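Local coordinates for pyridoxamine 5'-phosphate oxidase family protein (Corynebacterium diphtheriae NCTC 13129, PDB 3CP3) that is of unknown function but belongs to the pyridoxamine 5'-phosphate oxidase family and may bind FMN, at residues S20-L32 / D41-A53. Numbering follows the deposited sequence.
With ACY (acetic acid), chain B.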
loop_
_atom_site.group_PDB
_atom_site.type_symbol
_atom_site.label_atom_id
_atom_site.label_comp_id
_atom_site.label_asym_id
_atom_site.label_seq_id
_atom_site.Cartn_x
_atom_site.Cartn_y
_atom_site.Cartn_z
ATOM N N SER A 20 -10.349 -13.872 -3.454
ATOM C CA SER A 20 -9.233 -12.939 -3.354
ATOM C C SER A 20 -8.492 -12.734 -4.670
ATOM O O SER A 20 -8.253 -11.580 -5.130
ATOM C CB SER A 20 -8.251 -13.456 -2.284
ATOM O OG SER A 20 -8.847 -13.237 -1.010
ATOM N N LEU A 21 -8.115 -13.826 -5.272
ATOM C CA LEU A 21 -7.412 -13.743 -6.591
ATOM C C LEU A 21 -8.277 -13.220 -7.737
ATOM O O LEU A 21 -7.773 -12.470 -8.593
ATOM C CB LEU A 21 -6.796 -15.082 -6.954
ATOM C CG LEU A 21 -5.663 -15.487 -6.003
ATOM C CD1 LEU A 21 -5.277 -16.927 -6.328
ATOM C CD2 LEU A 21 -4.495 -14.515 -6.094
ATOM N N SER A 22 -9.566 -13.594 -7.780
ATOM C CA SER A 22 -10.440 -12.964 -8.782
ATOM C C SER A 22 -10.474 -11.437 -8.583
ATOM O O SER A 22 -10.374 -10.618 -9.542
ATOM C CB SER A 22 -11.847 -13.516 -8.659
ATOM O OG SER A 22 -11.848 -14.922 -8.860
ATOM N N ARG A 23 -10.624 -11.006 -7.344
ATOM C CA ARG A 23 -10.773 -9.565 -7.115
ATOM C C ARG A 23 -9.455 -8.849 -7.433
ATOM O O ARG A 23 -9.422 -7.755 -8.037
ATOM C CB ARG A 23 -11.143 -9.280 -5.671
ATOM C CG ARG A 23 -12.607 -9.684 -5.284
ATOM C CD ARG A 23 -12.863 -9.281 -3.887
ATOM N NE ARG A 23 -13.936 -10.070 -3.259
ATOM C CZ ARG A 23 -14.757 -9.597 -2.336
ATOM N NH1 ARG A 23 -14.723 -8.312 -2.004
ATOM N NH2 ARG A 23 -15.646 -10.421 -1.759
ATOM N N LEU A 24 -8.360 -9.457 -7.052
ATOM C CA LEU A 24 -7.050 -8.849 -7.401
ATOM C C LEU A 24 -6.895 -8.709 -8.935
ATOM O O LEU A 24 -6.446 -7.651 -9.433
ATOM C CB LEU A 24 -5.932 -9.713 -6.785
ATOM C CG LEU A 24 -4.475 -9.273 -7.041
ATOM C CD1 LEU A 24 -3.649 -9.268 -5.743
ATOM C CD2 LEU A 24 -3.893 -10.233 -8.012
ATOM N N SER A 25 -7.286 -9.774 -9.642
ATOM C CA SER A 25 -7.334 -9.880 -11.104
ATOM C C SER A 25 -8.192 -8.826 -11.820
ATOM O O SER A 25 -7.981 -8.560 -13.012
ATOM C CB SER A 25 -7.896 -11.252 -11.491
ATOM O OG SER A 25 -9.311 -11.183 -11.612
ATOM N N SER A 26 -9.163 -8.239 -11.102
ATOM C CA SER A 26 -10.045 -7.256 -11.673
ATOM C C SER A 26 -9.417 -5.857 -11.661
ATOM O O SER A 26 -9.987 -4.952 -12.197
ATOM C CB SER A 26 -11.367 -7.184 -10.923
ATOM O OG SER A 26 -11.169 -6.628 -9.631
ATOM N N GLU A 27 -8.285 -5.665 -11.003
ATOM C CA GLU A 27 -7.669 -4.350 -10.979
ATOM C C GLU A 27 -6.416 -4.460 -11.865
ATOM O O GLU A 27 -5.916 -5.549 -12.109
ATOM C CB GLU A 27 -7.215 -4.044 -9.551
ATOM C CG GLU A 27 -8.390 -3.890 -8.562
ATOM C CD GLU A 27 -9.043 -2.547 -8.714
ATOM O OE1 GLU A 27 -8.304 -1.570 -9.029
ATOM O OE2 GLU A 27 -10.264 -2.447 -8.541
ATOM N N SER A 28 -5.914 -3.333 -12.349
ATOM C CA SER A 28 -4.654 -3.370 -13.097
ATOM C C SER A 28 -3.534 -2.577 -12.420
ATOM O O SER A 28 -2.398 -2.621 -12.894
ATOM C CB SER A 28 -4.860 -2.840 -14.533
ATOM O OG SER A 28 -5.265 -1.492 -14.456
ATOM N N VAL A 29 -3.849 -1.891 -11.325
ATOM C CA VAL A 29 -2.848 -1.184 -10.509
ATOM C C VAL A 29 -2.767 -1.794 -9.127
ATOM O O VAL A 29 -3.791 -1.968 -8.475
ATOM C CB VAL A 29 -3.160 0.333 -10.376
ATOM C CG1 VAL A 29 -2.132 1.051 -9.505
ATOM C CG2 VAL A 29 -3.197 0.960 -11.761
ATOM N N GLY A 30 -1.542 -2.109 -8.687
ATOM C CA GLY A 30 -1.313 -2.622 -7.314
ATOM C C GLY A 30 -0.105 -1.958 -6.676
ATOM O O GLY A 30 0.601 -1.160 -7.336
ATOM N N ARG A 31 0.165 -2.267 -5.419
ATOM C CA ARG A 31 1.260 -1.628 -4.702
ATOM C C ARG A 31 2.258 -2.648 -4.256
ATOM O O ARG A 31 1.901 -3.659 -3.640
ATOM C CB ARG A 31 0.690 -0.941 -3.451
ATOM C CG ARG A 31 -0.309 0.150 -3.884
ATOM C CD ARG A 31 -1.274 0.546 -2.874
ATOM N NE ARG A 31 -2.219 1.387 -3.590
ATOM C CZ ARG A 31 -3.364 0.924 -4.049
ATOM N NH1 ARG A 31 -3.755 -0.342 -3.744
ATOM N NH2 ARG A 31 -4.142 1.749 -4.729
ATOM N N LEU A 32 3.532 -2.381 -4.539
ATOM C CA LEU A 32 4.554 -3.271 -4.094
ATOM C C LEU A 32 5.163 -2.724 -2.807
ATOM O O LEU A 32 5.588 -1.562 -2.753
ATOM C CB LEU A 32 5.632 -3.383 -5.178
ATOM C CG LEU A 32 6.653 -4.482 -4.910
ATOM C CD1 LEU A 32 6.139 -5.900 -5.188
ATOM C CD2 LEU A 32 7.880 -4.203 -5.755
ATOM N N ASP A 41 9.569 0.795 1.642
ATOM C CA ASP A 41 8.964 1.711 0.676
ATOM C C ASP A 41 7.849 0.997 0.005
ATOM O O ASP A 41 7.687 -0.220 0.162
ATOM C CB ASP A 41 10.001 2.262 -0.333
ATOM C CG ASP A 41 9.478 3.506 -1.118
ATOM O OD1 ASP A 41 8.513 4.198 -0.692
ATOM O OD2 ASP A 41 10.024 3.757 -2.207
ATOM N N ILE A 42 7.041 1.760 -0.696
ATOM C CA ILE A 42 5.909 1.234 -1.349
ATOM C C ILE A 42 5.617 2.087 -2.590
ATOM O O ILE A 42 5.744 3.327 -2.566
ATOM C CB ILE A 42 4.686 1.239 -0.402
ATOM C CG1 ILE A 42 3.441 0.759 -1.119
ATOM C CG2 ILE A 42 4.498 2.603 0.262
ATOM C CD1 ILE A 42 2.233 0.739 -0.109
ATOM N N PHE A 43 5.264 1.405 -3.681
ATOM C CA PHE A 43 4.947 2.132 -4.884
ATOM C C PHE A 43 3.957 1.381 -5.752
ATOM O O PHE A 43 3.969 0.167 -5.794
ATOM C CB PHE A 43 6.221 2.487 -5.654
ATOM C CG PHE A 43 7.096 1.348 -5.896
ATOM C CD1 PHE A 43 6.930 0.568 -7.033
ATOM C CD2 PHE A 43 8.099 1.041 -4.980
ATOM C CE1 PHE A 43 7.774 -0.513 -7.245
ATOM C CE2 PHE A 43 8.900 0.001 -5.153
ATOM C CZ PHE A 43 8.768 -0.789 -6.282
ATOM N N PRO A 44 3.110 2.117 -6.458
ATOM C CA PRO A 44 2.070 1.507 -7.297
ATOM C C PRO A 44 2.679 1.057 -8.620
ATOM O O PRO A 44 3.652 1.682 -9.091
ATOM C CB PRO A 44 1.080 2.645 -7.510
ATOM C CG PRO A 44 1.811 3.860 -7.229
ATOM C CD PRO A 44 3.056 3.583 -6.488
ATOM N N VAL A 45 2.167 -0.022 -9.181
ATOM C CA VAL A 45 2.633 -0.469 -10.494
ATOM C C VAL A 45 1.433 -1.002 -11.220
ATOM O O VAL A 45 0.472 -1.425 -10.562
ATOM C CB VAL A 45 3.687 -1.610 -10.395
ATOM C CG1 VAL A 45 4.960 -1.112 -9.829
ATOM C CG2 VAL A 45 3.169 -2.874 -9.585
ATOM N N ASN A 46 1.446 -0.954 -12.556
ATOM C CA ASN A 46 0.489 -1.738 -13.362
ATOM C C ASN A 46 0.994 -3.195 -13.388
ATOM O O ASN A 46 2.184 -3.463 -13.646
ATOM C CB ASN A 46 0.318 -1.172 -14.806
ATOM C CG ASN A 46 -0.459 0.164 -14.857
ATOM O OD1 ASN A 46 -1.602 0.268 -14.392
ATOM N ND2 ASN A 46 0.158 1.177 -15.437
ATOM N N PHE A 47 0.108 -4.144 -13.121
ATOM C CA PHE A 47 0.495 -5.563 -12.980
ATOM C C PHE A 47 -0.514 -6.424 -13.756
ATOM O O PHE A 47 -1.629 -5.977 -14.096
ATOM C CB PHE A 47 0.496 -5.980 -11.466
ATOM C CG PHE A 47 -0.888 -6.165 -10.922
ATOM C CD1 PHE A 47 -1.472 -7.440 -10.857
ATOM C CD2 PHE A 47 -1.631 -5.073 -10.522
ATOM C CE1 PHE A 47 -2.785 -7.600 -10.438
ATOM C CE2 PHE A 47 -2.949 -5.236 -10.046
ATOM C CZ PHE A 47 -3.528 -6.502 -10.010
ATOM N N VAL A 48 -0.157 -7.680 -13.957
ATOM C CA VAL A 48 -1.120 -8.679 -14.376
ATOM C C VAL A 48 -0.880 -9.911 -13.512
ATOM O O VAL A 48 0.262 -10.192 -13.119
ATOM C CB VAL A 48 -0.994 -9.042 -15.896
ATOM C CG1 VAL A 48 -1.597 -7.943 -16.774
ATOM C CG2 VAL A 48 0.499 -9.344 -16.304
ATOM N N LEU A 49 -1.964 -10.623 -13.213
ATOM C CA LEU A 49 -1.909 -11.904 -12.538
ATOM C C LEU A 49 -1.842 -13.028 -13.574
ATOM O O LEU A 49 -2.681 -13.091 -14.471
ATOM C CB LEU A 49 -3.191 -12.086 -11.704
ATOM C CG LEU A 49 -3.321 -13.410 -10.955
ATOM C CD1 LEU A 49 -2.251 -13.457 -9.803
ATOM C CD2 LEU A 49 -4.725 -13.535 -10.371
ATOM N N ASP A 50 -0.862 -13.910 -13.434
ATOM C CA ASP A 50 -0.647 -15.040 -14.350
ATOM C C ASP A 50 -0.884 -16.346 -13.583
ATOM O O ASP A 50 -0.335 -16.549 -12.508
ATOM C CB ASP A 50 0.768 -15.006 -14.940
ATOM C CG ASP A 50 1.002 -16.104 -15.983
ATOM O OD1 ASP A 50 0.012 -16.622 -16.543
ATOM O OD2 ASP A 50 2.176 -16.440 -16.256
ATOM N N TYR A 51 -1.659 -17.245 -14.186
ATOM C CA TYR A 51 -2.063 -18.519 -13.566
ATOM C C TYR A 51 -1.377 -19.771 -14.083
ATOM O O TYR A 51 -1.594 -20.876 -13.572
ATOM C CB TYR A 51 -3.556 -18.714 -13.762
ATOM C CG TYR A 51 -4.342 -18.108 -12.654
ATOM C CD1 TYR A 51 -4.081 -18.471 -11.331
ATOM C CD2 TYR A 51 -5.337 -17.180 -12.913
ATOM C CE1 TYR A 51 -4.785 -17.929 -10.301
ATOM C CE2 TYR A 51 -6.052 -16.638 -11.893
ATOM C CZ TYR A 51 -5.763 -17.018 -10.581
ATOM O OH TYR A 51 -6.454 -16.484 -9.541
ATOM N N SER A 52 -0.523 -19.517 -15.070
ATOM C CA SER A 52 -0.048 -20.553 -15.981
ATOM C C SER A 52 0.948 -21.568 -15.394
ATOM O O SER A 52 1.229 -22.590 -16.030
ATOM C CB SER A 52 0.545 -19.903 -17.233
ATOM O OG SER A 52 -0.477 -19.303 -18.015
ATOM N N ALA A 53 1.488 -21.295 -14.207
ATOM C CA ALA A 53 2.445 -22.215 -13.582
ATOM C C ALA A 53 1.758 -23.036 -12.487
ATOM O O ALA A 53 0.526 -23.155 -12.487
ATOM C CB ALA A 53 3.653 -21.453 -13.031
HETATM C C ACY B . -6.104 -0.461 -6.589
HETATM O O ACY B . -5.365 -1.462 -6.456
HETATM O OXT ACY B . -6.549 -0.067 -7.697
HETATM C CH3 ACY B . -6.505 0.319 -5.346
HETATM O O HOH W 1 -4.217 -6.871 -13.947
#
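Gly30 and Val45 exchange two backbone hydrogen bonds, Val45 N to Gly30 O at 2.7 Å and Gly30 N to Val45 O. Leu32 and Phe43 form the next hydrogen-bonded pair, and Phe47 N reaches Ser28 O just before strand 29-36. One step further from the hairpin turn a water donates to both Glu27 O and Phe47 O, joining the backbones where the two segments part. Arg31, beside Pro44, sends its guanidinium to Asp82 of the second subunit and to Glu80 of its own chain, and makes one weak bond to an acetic acid.

These pairings build the antiparallel hairpin of strands 29-36 and 39-50, part of the curled antiparallel sheet, consistent with the split barrel of FMN-binding proteins of this family; helix 17-25 packs against the C-terminal part of strand 39-50. Phe47 fills the angle between helix and hairpin. With chi1 at 75° its ring swings toward the turn after the helix, and Leu24 O meets the ring edge in plane, 3.2 Å from Phe47 CZ. Leu24 CD2 touches Phe47 CE1 at 3.7 Å and also reaches Leu49 CD1. Leu49 CD2 in turn lies near Leu21 O and Ser25 CB. Toward the hairpin loop, Leu32 runs alongside Phe43, its CB over one face of the ring near the rim and its CD2 3.6 Å from Phe43 CZ.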